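Long-range contact in AA10A (Thermobifida fusca, PDB 5UIZ), which probably cleaves crystalline polysaccharide chains oxidatively, as a copper-dependent lytic polysaccharide monooxygenase of the AA10 family: residues A[123-136]-A[188-202]. Sequence-based numbering, arbitrary orientation.
Sequences GPWKTTDVNNTFTI and TVHAPNRSGRHVVFT
Asn132 fastens the loop after strand 188-190 by holding the main chain of Ala191 and Arg194. From CB, which lies 3.8 Å from CE1 of the His190 ring, the side chain runs with CG beside the backbone N (chi1 -70°), 3.6 Å from Ala191 O, and carries its amide over to the 191-194 turn. There ND2 spends both hydrogens on main-chain oxygens, an almost straight bond to Ala191 O (2.8 Å) and one to a lone pair of Arg194 O (3.0 Å). Both acceptors lie near the amide plane, so the two bonds fix its rotation, while OD1 comes no closer than 3.6 Å to Arg194 O. The backbone O of Asn132 in turn accepts from Ala191 N. Next along the strand, Thr133 OG1 meets His190 ND1 in the plane of the imidazole, in a hydrogen bond of 2.8 Å. On the opposite face of the sheet, Val189 CG2 lies over the Phe134 ring, 3.6 Å from its centroid, in a CH-pi contact; Ala191 CB approaches the ring edge. Far from this pairing, Arg197 grips Trp125 O end-on with two hydrogen bonds, from NH1 and NH2, with Thr127 CG2 packed over one guanidinium face, 3.5 Å from NH1. The 133-140 strand runs between strands 38-42 and 184-190 in one sheet of the immunoglobulin-like beta-sandwich, and Phe134 and Ile136 reach Val200 on strand 198-206 of the other; Trp125, beyond the Arg197 clasp, packs against helix 68-76.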
ATOM      1  N   GLY A 123     -12.434   6.512  -1.948  1.00 16.67           N
ATOM      2  CA  GLY A 123     -13.023   6.805  -3.249  1.00 16.26           C
ATOM      3  C   GLY A 123     -12.496   5.916  -4.334  1.00 16.91           C
ATOM      4  O   GLY A 123     -11.960   4.879  -4.033  1.00 15.46           O
ATOM      5  N   PRO A 124     -12.667   6.301  -5.605  1.00 17.35           N
ATOM      6  CA  PRO A 124     -12.307   5.475  -6.786  1.00 17.19           C
ATOM      7  C   PRO A 124     -10.832   5.504  -7.116  1.00 16.62           C
ATOM      8  O   PRO A 124     -10.419   6.021  -8.181  1.00 17.69           O
ATOM      9  CB  PRO A 124     -13.095   6.115  -7.910  1.00 17.46           C
ATOM     10  CG  PRO A 124     -13.244   7.558  -7.509  1.00 17.29           C
ATOM     11  CD  PRO A 124     -13.331   7.556  -5.997  1.00 17.85           C
ATOM     12  N   TRP A 125     -10.030   4.946  -6.226  1.00 15.05           N
ATOM     13  CA  TRP A 125      -8.588   4.826  -6.451  1.00 16.04           C
ATOM     14  C   TRP A 125      -8.315   4.011  -7.729  1.00 16.28           C
ATOM     15  O   TRP A 125      -9.013   3.026  -7.997  1.00 16.90           O
ATOM     16  CB  TRP A 125      -7.913   4.114  -5.254  1.00 15.45           C
ATOM     17  CG  TRP A 125      -7.834   4.891  -4.009  1.00 15.33           C
ATOM     18  CD1 TRP A 125      -8.714   4.884  -3.013  1.00 15.87           C
ATOM     19  CD2 TRP A 125      -6.821   5.833  -3.643  1.00 15.73           C
ATOM     20  NE1 TRP A 125      -8.325   5.739  -2.029  1.00 15.51           N
ATOM     21  CE2 TRP A 125      -7.160   6.333  -2.386  1.00 15.81           C
ATOM     22  CE3 TRP A 125      -5.665   6.289  -4.253  1.00 15.83           C
ATOM     23  CZ2 TRP A 125      -6.376   7.264  -1.701  1.00 15.69           C
ATOM     24  CZ3 TRP A 125      -4.903   7.202  -3.598  1.00 16.81           C
ATOM     25  CH2 TRP A 125      -5.275   7.702  -2.314  1.00 16.32           C
ATOM     26  N   LYS A 126      -7.280   4.349  -8.467  1.00 17.95           N
ATOM     27  CA  LYS A 126      -6.999   3.577  -9.696  1.00 19.75           C
ATOM     28  C   LYS A 126      -6.538   2.176  -9.317  1.00 19.35           C
ATOM     29  O   LYS A 126      -5.739   2.030  -8.384  1.00 16.70           O
ATOM     30  CB  LYS A 126      -5.912   4.224 -10.541  1.00 21.29           C
ATOM     31  CG  LYS A 126      -6.266   5.596 -11.035  1.00 25.42           C
ATOM     32  CD  LYS A 126      -7.476   5.578 -11.968  1.00 26.84           C
ATOM     33  CE  LYS A 126      -7.685   6.960 -12.550  1.00 27.13           C
ATOM     34  NZ  LYS A 126      -9.099   7.050 -12.930  1.00 28.80           N
ATOM     35  N   THR A 127      -7.037   1.170 -10.046  1.00 18.64           N
ATOM     36  CA  THR A 127      -6.752  -0.215  -9.756  1.00 18.13           C
ATOM     37  C   THR A 127      -5.770  -0.797 -10.791  1.00 18.57           C
ATOM     38  O   THR A 127      -5.695  -0.318 -11.900  1.00 16.86           O
ATOM     39  CB  THR A 127      -8.001  -1.053  -9.733  1.00 17.92           C
ATOM     40  OG1 THR A 127      -8.635  -0.932 -10.987  1.00 18.06           O
ATOM     41  CG2 THR A 127      -8.975  -0.594  -8.650  1.00 17.86           C
ATOM     42  N   THR A 128      -4.982  -1.791 -10.365  1.00 17.99           N
ATOM     43  CA  THR A 128      -4.306  -2.719 -11.253  1.00 20.06           C
ATOM     44  C   THR A 128      -5.184  -3.983 -11.401  1.00 20.28           C
ATOM     45  O   THR A 128      -5.644  -4.539 -10.412  1.00 19.69           O
ATOM     46  CB  THR A 128      -2.954  -3.173 -10.705  1.00 19.86           C
ATOM     47  OG1 THR A 128      -2.126  -2.038 -10.425  1.00 22.08           O
ATOM     48  CG2 THR A 128      -2.242  -4.009 -11.746  1.00 19.89           C
ATOM     49  N   ASP A 129      -5.403  -4.430 -12.632  1.00 22.33           N
ATOM     50  CA  ASP A 129      -6.115  -5.714 -12.872  1.00 23.93           C
ATOM     51  C   ASP A 129      -5.216  -6.901 -12.488  1.00 21.64           C
ATOM     52  O   ASP A 129      -4.083  -6.957 -12.894  1.00 20.89           O
ATOM     53  CB  ASP A 129      -6.585  -5.867 -14.342  1.00 24.87           C
ATOM     54  CG  ASP A 129      -7.765  -4.942 -14.700  1.00 26.50           C
ATOM     55  OD1 ASP A 129      -8.444  -4.360 -13.824  1.00 26.67           O
ATOM     56  OD2 ASP A 129      -8.020  -4.789 -15.903  1.00 33.54           O
ATOM     57  N   VAL A 130      -5.728  -7.806 -11.652  1.00 20.93           N
ATOM     58  CA  VAL A 130      -5.012  -8.989 -11.279  1.00 20.89           C
ATOM     59  C   VAL A 130      -5.952 -10.215 -11.307  1.00 21.61           C
ATOM     60  O   VAL A 130      -7.158 -10.082 -11.188  1.00 21.78           O
ATOM     61  CB  VAL A 130      -4.382  -8.882  -9.878  1.00 20.55           C
ATOM     62  CG1 VAL A 130      -3.326  -7.793  -9.831  1.00 21.28           C
ATOM     63  CG2 VAL A 130      -5.420  -8.677  -8.769  1.00 21.30           C
ATOM     64  N   ASN A 131      -5.360 -11.394 -11.408  1.00 21.13           N
ATOM     65  CA  ASN A 131      -6.082 -12.631 -11.165  1.00 22.61           C
ATOM     66  C   ASN A 131      -6.044 -12.904  -9.701  1.00 21.14           C
ATOM     67  O   ASN A 131      -5.293 -12.266  -8.967  1.00 18.70           O
ATOM     68  CB  ASN A 131      -5.486 -13.789 -11.970  1.00 23.60           C
ATOM     69  CG  ASN A 131      -5.595 -13.554 -13.439  1.00 25.22           C
ATOM     70  OD1 ASN A 131      -4.605 -13.540 -14.123  1.00 29.93           O
ATOM     71  ND2 ASN A 131      -6.804 -13.297 -13.926  1.00 25.74           N
ATOM     72  N   ASN A 132      -6.851 -13.880  -9.278  1.00 21.48           N
ATOM     73  CA  ASN A 132      -6.850 -14.333  -7.891  1.00 21.72           C
ATOM     74  C   ASN A 132      -5.496 -14.778  -7.431  1.00 21.13           C
ATOM     75  O   ASN A 132      -5.180 -14.628  -6.275  1.00 21.55           O
ATOM     76  CB  ASN A 132      -7.923 -15.389  -7.620  1.00 21.58           C
ATOM     77  CG  ASN A 132      -9.317 -14.778  -7.670  1.00 22.46           C
ATOM     78  OD1 ASN A 132      -9.933 -14.717  -8.734  1.00 23.60           O
ATOM     79  ND2 ASN A 132      -9.784 -14.243  -6.537  1.00 20.96           N
ATOM     80  N   THR A 133      -4.675 -15.266  -8.345  1.00 22.92           N
ATOM     81  CA  THR A 133      -3.289 -15.562  -8.037  1.00 24.07           C
ATOM     82  C   THR A 133      -2.494 -14.485  -8.722  1.00 22.79           C
ATOM     83  O   THR A 133      -2.677 -14.289  -9.902  1.00 21.84           O
ATOM     84  CB  THR A 133      -2.936 -16.964  -8.535  1.00 25.74           C
ATOM     85  OG1 THR A 133      -3.678 -17.889  -7.721  1.00 30.94           O
ATOM     86  CG2 THR A 133      -1.470 -17.239  -8.424  1.00 24.44           C
ATOM     87  N   PHE A 134      -1.677 -13.751  -7.959  1.00 21.90           N
ATOM     88  CA  PHE A 134      -0.903 -12.641  -8.512  1.00 23.33           C
ATOM     89  C   PHE A 134       0.411 -12.542  -7.786  1.00 21.62           C
ATOM     90  O   PHE A 134       0.596 -13.160  -6.708  1.00 18.49           O
ATOM     91  CB  PHE A 134      -1.684 -11.317  -8.460  1.00 25.55           C
ATOM     92  CG  PHE A 134      -2.035 -10.860  -7.069  1.00 25.15           C
ATOM     93  CD1 PHE A 134      -3.170 -11.340  -6.431  1.00 23.65           C
ATOM     94  CD2 PHE A 134      -1.237  -9.956  -6.407  1.00 23.92           C
ATOM     95  CE1 PHE A 134      -3.486 -10.950  -5.145  1.00 24.50           C
ATOM     96  CE2 PHE A 134      -1.546  -9.566  -5.109  1.00 24.82           C
ATOM     97  CZ  PHE A 134      -2.672 -10.065  -4.476  1.00 25.09           C
ATOM     98  N   THR A 135       1.321 -11.796  -8.402  1.00 20.10           N
ATOM     99  CA  THR A 135       2.677 -11.574  -7.881  1.00 23.51           C
ATOM    100  C   THR A 135       2.830 -10.195  -7.238  1.00 23.62           C
ATOM    101  O   THR A 135       2.445  -9.165  -7.774  1.00 26.40           O
ATOM    102  CB  THR A 135       3.748 -11.769  -9.008  1.00 25.70           C
ATOM    103  OG1 THR A 135       3.669 -13.124  -9.498  1.00 27.42           O
ATOM    104  CG2 THR A 135       5.170 -11.507  -8.497  1.00 23.88           C
ATOM    105  N   ILE A 136       3.433 -10.191  -6.067  1.00 25.25           N
ATOM    106  CA  ILE A 136       3.824  -8.979  -5.425  1.00 22.80           C
ATOM    107  C   ILE A 136       5.276  -8.736  -5.735  1.00 24.15           C
ATOM    108  O   ILE A 136       6.119  -9.575  -5.429  1.00 23.73           O
ATOM    109  CB  ILE A 136       3.646  -9.071  -3.926  1.00 23.85           C
ATOM    110  CG1 ILE A 136       2.167  -9.413  -3.616  1.00 25.15           C
ATOM    111  CG2 ILE A 136       4.169  -7.799  -3.267  1.00 22.58           C
ATOM    112  CD1 ILE A 136       1.432  -8.532  -2.625  1.00 25.63           C
ATOM    113  N   THR A 188       4.420 -14.928  -5.113  1.00 18.28           N
ATOM    114  CA  THR A 188       3.085 -15.112  -5.642  1.00 19.48           C
ATOM    115  C   THR A 188       2.140 -15.442  -4.492  1.00 19.41           C
ATOM    116  O   THR A 188       2.489 -16.185  -3.593  1.00 18.67           O
ATOM    117  CB  THR A 188       3.086 -16.270  -6.668  1.00 20.78           C
ATOM    118  OG1 THR A 188       4.148 -16.058  -7.603  1.00 23.70           O
ATOM    119  CG2 THR A 188       1.777 -16.354  -7.416  1.00 20.65           C
ATOM    120  N   VAL A 189       0.956 -14.839  -4.503  1.00 19.79           N
ATOM    121  CA  VAL A 189       0.001 -15.015  -3.437  1.00 18.26           C
ATOM    122  C   VAL A 189      -1.295 -15.409  -4.132  1.00 18.28           C
ATOM    123  O   VAL A 189      -1.476 -15.160  -5.305  1.00 17.44           O
ATOM    124  CB  VAL A 189      -0.187 -13.748  -2.611  1.00 18.79           C
ATOM    125  CG1 VAL A 189       1.140 -13.140  -2.205  1.00 18.89           C
ATOM    126  CG2 VAL A 189      -1.018 -12.731  -3.343  1.00 20.73           C
ATOM    127  N   HIS A 190      -2.187 -16.017  -3.380  1.00 18.10           N
ATOM    128  CA  HIS A 190      -3.469 -16.363  -3.878  1.00 18.85           C
ATOM    129  C   HIS A 190      -4.480 -15.760  -2.961  1.00 17.80           C
ATOM    130  O   HIS A 190      -4.404 -15.960  -1.737  1.00 18.48           O
ATOM    131  CB  HIS A 190      -3.656 -17.891  -3.932  1.00 19.00           C
ATOM    132  CG  HIS A 190      -5.026 -18.261  -4.344  1.00 18.78           C
ATOM    133  ND1 HIS A 190      -5.478 -18.061  -5.633  1.00 19.96           N
ATOM    134  CD2 HIS A 190      -6.093 -18.661  -3.625  1.00 20.08           C
ATOM    135  CE1 HIS A 190      -6.745 -18.418  -5.714  1.00 19.58           C
ATOM    136  NE2 HIS A 190      -7.156 -18.741  -4.499  1.00 23.02           N
ATOM    137  N   ALA A 191      -5.438 -15.029  -3.540  1.00 18.49           N
ATOM    138  CA  ALA A 191      -6.507 -14.405  -2.735  1.00 19.44           C
ATOM    139  C   ALA A 191      -7.837 -14.987  -3.147  1.00 20.04           C
ATOM    140  O   ALA A 191      -8.396 -14.571  -4.162  1.00 20.86           O
ATOM    141  CB  ALA A 191      -6.531 -12.904  -2.930  1.00 21.64           C
ATOM    142  N   PRO A 192      -8.354 -15.925  -2.353  1.00 20.28           N
ATOM    143  CA  PRO A 192      -9.487 -16.735  -2.795  1.00 21.91           C
ATOM    144  C   PRO A 192     -10.804 -15.991  -2.697  1.00 23.57           C
ATOM    145  O   PRO A 192     -10.934 -15.111  -1.852  1.00 21.42           O
ATOM    146  CB  PRO A 192      -9.509 -17.896  -1.800  1.00 21.64           C
ATOM    147  CG  PRO A 192      -8.780 -17.385  -0.588  1.00 21.86           C
ATOM    148  CD  PRO A 192      -7.743 -16.428  -1.106  1.00 20.86           C
ATOM    149  N   ASN A 193     -11.761 -16.361  -3.545  1.00 24.19           N
ATOM    150  CA  ASN A 193     -13.151 -15.919  -3.414  1.00 28.79           C
ATOM    151  C   ASN A 193     -13.320 -14.393  -3.518  1.00 29.72           C
ATOM    152  O   ASN A 193     -14.096 -13.801  -2.768  1.00 38.45           O
ATOM    153  CB  ASN A 193     -13.764 -16.450  -2.095  1.00 30.11           C
ATOM    154  CG  ASN A 193     -13.709 -17.962  -2.000  1.00 34.22           C
ATOM    155  OD1 ASN A 193     -14.123 -18.644  -2.924  1.00 40.26           O
ATOM    156  ND2 ASN A 193     -13.179 -18.490  -0.891  1.00 36.57           N
ATOM    157  N   ARG A 194     -12.570 -13.773  -4.422  1.00 28.78           N
ATOM    158  CA  ARG A 194     -12.629 -12.344  -4.628  1.00 26.20           C
ATOM    159  C   ARG A 194     -12.850 -11.993  -6.067  1.00 25.72           C
ATOM    160  O   ARG A 194     -12.264 -12.577  -6.979  1.00 21.80           O
ATOM    161  CB  ARG A 194     -11.381 -11.659  -4.097  1.00 25.39           C
ATOM    162  CG  ARG A 194     -11.438 -11.532  -2.564  1.00 24.12           C
ATOM    163  CD  ARG A 194     -10.106 -11.770  -1.995  1.00 23.56           C
ATOM    164  NE  ARG A 194     -10.017 -11.490  -0.563  1.00 23.05           N
ATOM    165  CZ  ARG A 194      -9.828 -12.380   0.397  1.00 23.07           C
ATOM    166  NH1 ARG A 194      -9.748 -13.692   0.162  1.00 23.61           N
ATOM    167  NH2 ARG A 194      -9.667 -11.949   1.623  1.00 25.29           N
ATOM    168  N   SER A 195     -13.671 -10.965  -6.247  1.00 26.00           N
ATOM    169  CA  SER A 195     -13.932 -10.457  -7.561  1.00 25.80           C
ATOM    170  C   SER A 195     -14.113  -8.956  -7.546  1.00 21.11           C
ATOM    171  O   SER A 195     -14.683  -8.426  -6.616  1.00 22.34           O
ATOM    172  CB  SER A 195     -15.178 -11.166  -8.087  1.00 29.54           C
ATOM    173  OG  SER A 195     -15.221 -10.972  -9.474  1.00 36.37           O
ATOM    174  N   GLY A 196     -13.613  -8.290  -8.571  1.00 18.66           N
ATOM    175  CA  GLY A 196     -13.775  -6.851  -8.717  1.00 18.51           C
ATOM    176  C   GLY A 196     -12.840  -6.089  -7.784  1.00 17.51           C
ATOM    177  O   GLY A 196     -11.757  -6.577  -7.448  1.00 17.07           O
ATOM    178  N   ARG A 197     -13.270  -4.910  -7.372  1.00 18.35           N
ATOM    179  CA  ARG A 197     -12.402  -3.910  -6.723  1.00 18.42           C
ATOM    180  C   ARG A 197     -12.094  -4.304  -5.268  1.00 17.66           C
ATOM    181  O   ARG A 197     -12.998  -4.585  -4.463  1.00 15.61           O
ATOM    182  CB  ARG A 197     -13.039  -2.534  -6.757  1.00 19.40           C
ATOM    183  CG  ARG A 197     -12.301  -1.489  -5.920  1.00 21.01           C
ATOM    184  CD  ARG A 197     -13.089  -0.162  -5.851  1.00 20.90           C
ATOM    185  NE  ARG A 197     -12.907   0.661  -7.043  1.00 20.14           N
ATOM    186  CZ  ARG A 197     -11.844   1.393  -7.286  1.00 20.72           C
ATOM    187  NH1 ARG A 197     -10.801   1.421  -6.451  1.00 21.53           N
ATOM    188  NH2 ARG A 197     -11.813   2.138  -8.384  1.00 22.97           N
ATOM    189  N   HIS A 198     -10.805  -4.312  -4.948  1.00 16.82           N
ATOM    190  CA  HIS A 198     -10.345  -4.648  -3.638  1.00 15.04           C
ATOM    191  C   HIS A 198      -9.103  -3.856  -3.275  1.00 13.99           C
ATOM    192  O   HIS A 198      -8.522  -3.106  -4.094  1.00 13.21           O
ATOM    193  CB  HIS A 198     -10.058  -6.143  -3.599  1.00 16.73           C
ATOM    194  CG  HIS A 198     -11.274  -6.960  -3.396  1.00 17.66           C
ATOM    195  ND1 HIS A 198     -11.868  -7.089  -2.166  1.00 18.94           N
ATOM    196  CD2 HIS A 198     -12.045  -7.660  -4.266  1.00 19.32           C
ATOM    197  CE1 HIS A 198     -12.961  -7.825  -2.291  1.00 18.98           C
ATOM    198  NE2 HIS A 198     -13.101  -8.172  -3.554  1.00 16.91           N
ATOM    199  N   VAL A 199      -8.685  -4.051  -2.048  1.00 13.06           N
ATOM    200  CA  VAL A 199      -7.399  -3.537  -1.570  1.00 14.00           C
ATOM    201  C   VAL A 199      -6.477  -4.642  -1.089  1.00 13.14           C
ATOM    202  O   VAL A 199      -6.888  -5.511  -0.355  1.00 13.17           O
ATOM    203  CB  VAL A 199      -7.623  -2.552  -0.442  1.00 13.39           C
ATOM    204  CG1 VAL A 199      -6.316  -1.922   0.024  1.00 13.96           C
ATOM    205  CG2 VAL A 199      -8.524  -1.461  -0.931  1.00 14.79           C
ATOM    206  N   VAL A 200      -5.262  -4.622  -1.575  1.00 13.07           N
ATOM    207  CA  VAL A 200      -4.242  -5.518  -1.111  1.00 14.26           C
ATOM    208  C   VAL A 200      -3.408  -4.668  -0.125  1.00 14.46           C
ATOM    209  O   VAL A 200      -2.938  -3.571  -0.454  1.00 13.34           O
ATOM    210  CB  VAL A 200      -3.363  -5.970  -2.244  1.00 14.71           C
ATOM    211  CG1 VAL A 200      -2.221  -6.839  -1.708  1.00 15.54           C
ATOM    212  CG2 VAL A 200      -4.174  -6.677  -3.311  1.00 15.25           C
ATOM    213  N   PHE A 201      -3.307  -5.154   1.101  1.00 14.08           N
ATOM    214  CA  PHE A 201      -2.471  -4.520   2.122  1.00 14.16           C
ATOM    215  C   PHE A 201      -1.239  -5.358   2.495  1.00 13.90           C
ATOM    216  O   PHE A 201      -1.364  -6.447   3.060  1.00 16.22           O
ATOM    217  CB  PHE A 201      -3.348  -4.199   3.319  1.00 13.50           C
ATOM    218  CG  PHE A 201      -2.663  -3.433   4.379  1.00 15.42           C
ATOM    219  CD1 PHE A 201      -2.171  -2.204   4.118  1.00 16.07           C
ATOM    220  CD2 PHE A 201      -2.519  -3.960   5.671  1.00 16.56           C
ATOM    221  CE1 PHE A 201      -1.518  -1.454   5.101  1.00 17.82           C
ATOM    222  CE2 PHE A 201      -1.868  -3.234   6.639  1.00 17.59           C
ATOM    223  CZ  PHE A 201      -1.377  -1.967   6.361  1.00 17.11           C
ATOM    224  N   THR A 202      -0.068  -4.866   2.144  1.00 14.19           N
ATOM    225  CA  THR A 202       1.201  -5.569   2.334  1.00 15.07           C
ATOM    226  C   THR A 202       2.019  -4.920   3.484  1.00 15.00           C
ATOM    227  O   THR A 202       2.242  -3.694   3.513  1.00 15.22           O
ATOM    228  CB  THR A 202       2.030  -5.556   1.035  1.00 15.46           C
ATOM    229  OG1 THR A 202       1.292  -6.182   0.002  1.00 16.56           O
ATOM    230  CG2 THR A 202       3.323  -6.306   1.188  1.00 15.97           C
TER